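Local coordinates for protein phosphoacetylglucosamine mutase (Aspergillus lentulus, PDB 5O9X) that interconverts N-acetylglucosamine 6-phosphate and N-acetylglucosamine 1-phosphate, a phosphomutase step on the route to UDP-N-acetylglucosamine, at residues 333-338 / 357-362. The protein carries 1 engineered substitution. Sequence-based numbering, arbitrary orientation.
Sequences GVVQTA and VCTNTG. With G16 (1,6-di-O-phosphono-alpha-D-glucopyranose), chain B.
With CG1 of Val335 anti to its backbone N (chi1 180°) and CG2 of Thr359 anti to its carbonyl carbon, the two methyls meet at 3.6 Å, the side chains crossing at about a right angle. On the other face of the sheet, chi1 of -175° sets SG of Cys358 anti to its own N, where it lies 3.5 Å from Ala338 N. Between these two faces the strands pair in parallel: Val357 N donates to Val334 O, Gln336 N to Val357 O in a nearly straight bond (2.8 Å, 168° at the hydrogen), and Thr359 N to Gln336 O. Past the Thr359 N bond, two waters bridge the segments. One accepts from Ala338 N and donates to Thr359 O (2.7 Å); the second joins OG1 of Thr337 to OG1 of Thr361, hydroxyls 4.1 Å apart. Thr361 CG2 lies 3.5 Å from O4 of the bound glucose 1,6-bisphosphate; Thr361 and Gly362, in the loop after the strand, belong to the sugar-phosphate pocket. The pair closes the beta-alpha-beta unit of strand 332-337, helix 342-350 and edge strand 356-359; helix 342-350 packs on the Gln336 face, its Thr345 holding Gln336 OE1, and helix 363-370, preceded by N-cap Gly362, packs on Thr337 and Thr359.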
ATOM      1  N   GLY A 333     -12.165 -13.663   6.131  1.00 19.38           N
ATOM      2  CA  GLY A 333     -12.938 -12.443   6.116  1.00 18.10           C
ATOM      3  C   GLY A 333     -12.269 -11.477   5.125  1.00 18.64           C
ATOM      4  O   GLY A 333     -11.037 -11.544   4.888  1.00 18.48           O
ATOM      5  N   VAL A 334     -13.090 -10.561   4.565  1.00 18.91           N
ATOM      6  CA  VAL A 334     -12.560  -9.531   3.644  1.00 18.26           C
ATOM      7  C   VAL A 334     -12.695  -8.109   4.232  1.00 20.19           C
ATOM      8  O   VAL A 334     -13.814  -7.655   4.567  1.00 24.60           O
ATOM      9  CB  VAL A 334     -13.235  -9.605   2.278  1.00 19.68           C
ATOM     10  CG1 VAL A 334     -12.577  -8.580   1.271  1.00 17.53           C
ATOM     11  CG2 VAL A 334     -13.218 -11.083   1.735  1.00 15.79           C
ATOM     12  N   VAL A 335     -11.578  -7.387   4.303  1.00 18.79           N
ATOM     13  CA  VAL A 335     -11.594  -6.011   4.806  1.00 17.56           C
ATOM     14  C   VAL A 335     -11.579  -5.096   3.595  1.00 17.81           C
ATOM     15  O   VAL A 335     -10.775  -5.321   2.676  1.00 17.39           O
ATOM     16  CB  VAL A 335     -10.362  -5.766   5.684  1.00 20.85           C
ATOM     17  CG1 VAL A 335     -10.349  -4.335   6.222  1.00 20.36           C
ATOM     18  CG2 VAL A 335     -10.461  -6.741   6.903  1.00 21.68           C
ATOM     19  N   GLN A 336     -12.468  -4.086   3.614  1.00 16.53           N
ATOM     20  CA  GLN A 336     -12.615  -3.138   2.532  1.00 15.49           C
ATOM     21  C   GLN A 336     -12.528  -1.721   3.102  1.00 15.78           C
ATOM     22  O   GLN A 336     -12.510  -1.535   4.351  1.00 16.69           O
ATOM     23  CB  GLN A 336     -13.953  -3.339   1.764  1.00 14.73           C
ATOM     24  CG  GLN A 336     -14.110  -4.775   1.138  1.00 13.51           C
ATOM     25  CD  GLN A 336     -15.286  -4.764   0.214  1.00 15.58           C
ATOM     26  OE1 GLN A 336     -16.428  -4.572   0.636  1.00 18.65           O
ATOM     27  NE2 GLN A 336     -15.045  -4.935  -1.050  1.00 15.31           N
ATOM     28  N   THR A 337     -12.496  -0.729   2.210  1.00 15.40           N
ATOM     29  CA  THR A 337     -12.836   0.648   2.620  1.00 14.28           C
ATOM     30  C   THR A 337     -14.074   1.114   1.838  1.00 14.79           C
ATOM     31  O   THR A 337     -14.575   0.402   0.953  1.00 16.01           O
ATOM     32  CB  THR A 337     -11.661   1.640   2.491  1.00 14.08           C
ATOM     33  OG1 THR A 337     -11.386   1.942   1.083  1.00 15.28           O
ATOM     34  CG2 THR A 337     -10.363   0.960   3.047  1.00 13.58           C
ATOM     35  N   ALA A 338     -14.488   2.352   2.094  1.00 13.78           N
ATOM     36  CA  ALA A 338     -15.707   2.911   1.509  1.00 13.91           C
ATOM     37  C   ALA A 338     -15.508   3.144   0.001  1.00 13.06           C
ATOM     38  O   ALA A 338     -16.504   3.222  -0.707  1.00 14.73           O
ATOM     39  CB  ALA A 338     -16.075   4.209   2.265  1.00 12.28           C
ATOM     40  N   VAL A 357     -15.678  -6.221   6.430  1.00 22.79           N
ATOM     41  CA  VAL A 357     -15.583  -5.175   7.448  1.00 23.25           C
ATOM     42  C   VAL A 357     -15.121  -3.950   6.634  1.00 24.91           C
ATOM     43  O   VAL A 357     -14.302  -4.106   5.732  1.00 23.43           O
ATOM     44  CB  VAL A 357     -14.510  -5.554   8.497  1.00 26.86           C
ATOM     45  CG1 VAL A 357     -14.333  -4.431   9.546  1.00 29.76           C
ATOM     46  CG2 VAL A 357     -14.954  -6.856   9.180  1.00 30.28           C
ATOM     47  N   CYS A 358     -15.656  -2.756   6.935  1.00 19.70           N
ATOM     48  CA  CYS A 358     -15.212  -1.556   6.236  1.00 19.23           C
ATOM     49  C   CYS A 358     -14.420  -0.756   7.229  1.00 17.71           C
ATOM     50  O   CYS A 358     -14.875  -0.540   8.365  1.00 16.22           O
ATOM     51  CB  CYS A 358     -16.478  -0.778   5.730  1.00 21.56           C
ATOM     52  SG  CYS A 358     -16.022   0.652   4.714  1.00 18.93           S
ATOM     53  N   THR A 359     -13.216  -0.326   6.876  1.00 18.04           N
ATOM     54  CA  THR A 359     -12.368   0.460   7.763  1.00 16.78           C
ATOM     55  C   THR A 359     -12.032   1.809   7.125  1.00 15.86           C
ATOM     56  O   THR A 359     -12.351   2.045   5.943  1.00 16.17           O
ATOM     57  CB  THR A 359     -11.007  -0.219   8.132  1.00 20.31           C
ATOM     58  OG1 THR A 359     -10.137  -0.202   6.989  1.00 22.46           O
ATOM     59  CG2 THR A 359     -11.195  -1.698   8.596  1.00 20.22           C
ATOM     60  N   ASN A 360     -11.384   2.670   7.894  1.00 15.84           N
ATOM     61  CA  ASN A 360     -10.823   3.929   7.326  1.00 18.74           C
ATOM     62  C   ASN A 360      -9.812   3.638   6.205  1.00 17.81           C
ATOM     63  O   ASN A 360      -9.204   2.564   6.188  1.00 17.99           O
ATOM     64  CB  ASN A 360     -10.058   4.735   8.413  1.00 18.85           C
ATOM     65  CG  ASN A 360     -10.986   5.389   9.437  1.00 23.33           C
ATOM     66  OD1 ASN A 360     -12.207   5.204   9.424  1.00 22.11           O
ATOM     67  ND2 ASN A 360     -10.388   6.139  10.346  1.00 23.51           N
ATOM     68  N   THR A 361      -9.612   4.626   5.328  1.00 17.85           N
ATOM     69  CA  THR A 361      -8.584   4.586   4.308  1.00 19.00           C
ATOM     70  C   THR A 361      -7.201   4.533   4.949  1.00 19.29           C
ATOM     71  O   THR A 361      -6.931   5.225   5.968  1.00 20.02           O
ATOM     72  CB  THR A 361      -8.735   5.791   3.377  1.00 18.72           C
ATOM     73  OG1 THR A 361      -9.783   5.468   2.474  1.00 20.14           O
ATOM     74  CG2 THR A 361      -7.481   6.076   2.556  1.00 19.91           C
ATOM     75  N   GLY A 362      -6.344   3.707   4.356  1.00 18.47           N
ATOM     76  CA  GLY A 362      -4.915   3.656   4.804  1.00 18.00           C
ATOM     77  C   GLY A 362      -4.671   2.195   5.255  1.00 19.96           C
ATOM     78  O   GLY A 362      -5.350   1.678   6.156  1.00 17.00           O
TER
HETATM   79  C1  G16 B 601      -1.481   5.934   0.468  1.00 19.76           C
HETATM   80  C2  G16 B 601      -1.920   4.907   1.507  1.00 27.33           C
HETATM   81  C3  G16 B 601      -3.223   4.189   1.031  1.00 24.16           C
HETATM   82  C4  G16 B 601      -4.367   5.133   0.703  1.00 22.73           C
HETATM   83  C5  G16 B 601      -3.870   6.125  -0.340  1.00 22.52           C
HETATM   84  C6  G16 B 601      -4.779   7.310  -0.571  1.00 20.51           C
HETATM   85  O1  G16 B 601      -1.169   5.255  -0.752  1.00 20.16           O
HETATM   86  O2  G16 B 601      -0.888   3.929   1.844  1.00 31.53           O
HETATM   87  O3  G16 B 601      -3.530   3.250   1.983  1.00 27.54           O
HETATM   88  O4  G16 B 601      -5.582   4.478   0.130  1.00 22.37           O
HETATM   89  O5  G16 B 601      -2.681   6.819   0.107  1.00 20.78           O
HETATM   90  O6  G16 B 601      -4.911   8.023   0.740  1.00 16.99           O
HETATM   91  P   G16 B 601      -5.747   9.412   0.787  1.00 16.36           P
HETATM   92  O1P G16 B 601      -7.125   9.181   0.125  1.00 15.51           O
HETATM   93  O2P G16 B 601      -4.971  10.458  -0.049  1.00 16.18           O
HETATM   94  O3P G16 B 601      -5.785   9.900   2.251  1.00 18.19           O
HETATM   95  P'  G16 B 601       0.311   5.319  -1.453  1.00 18.22           P
HETATM   96  O1X G16 B 601       1.370   5.364  -0.318  1.00 17.73           O
HETATM   97  O2X G16 B 601       0.403   6.692  -2.193  1.00 17.83           O
HETATM   98  O3X G16 B 601       0.388   4.240  -2.477  1.00 18.11           O
HETATM   99  O   HOH W   1      -9.171   3.356   0.719  1.00 21.73           O
HETATM  100  O   HOH W   2     -13.407   4.039   4.406  1.00 16.87           O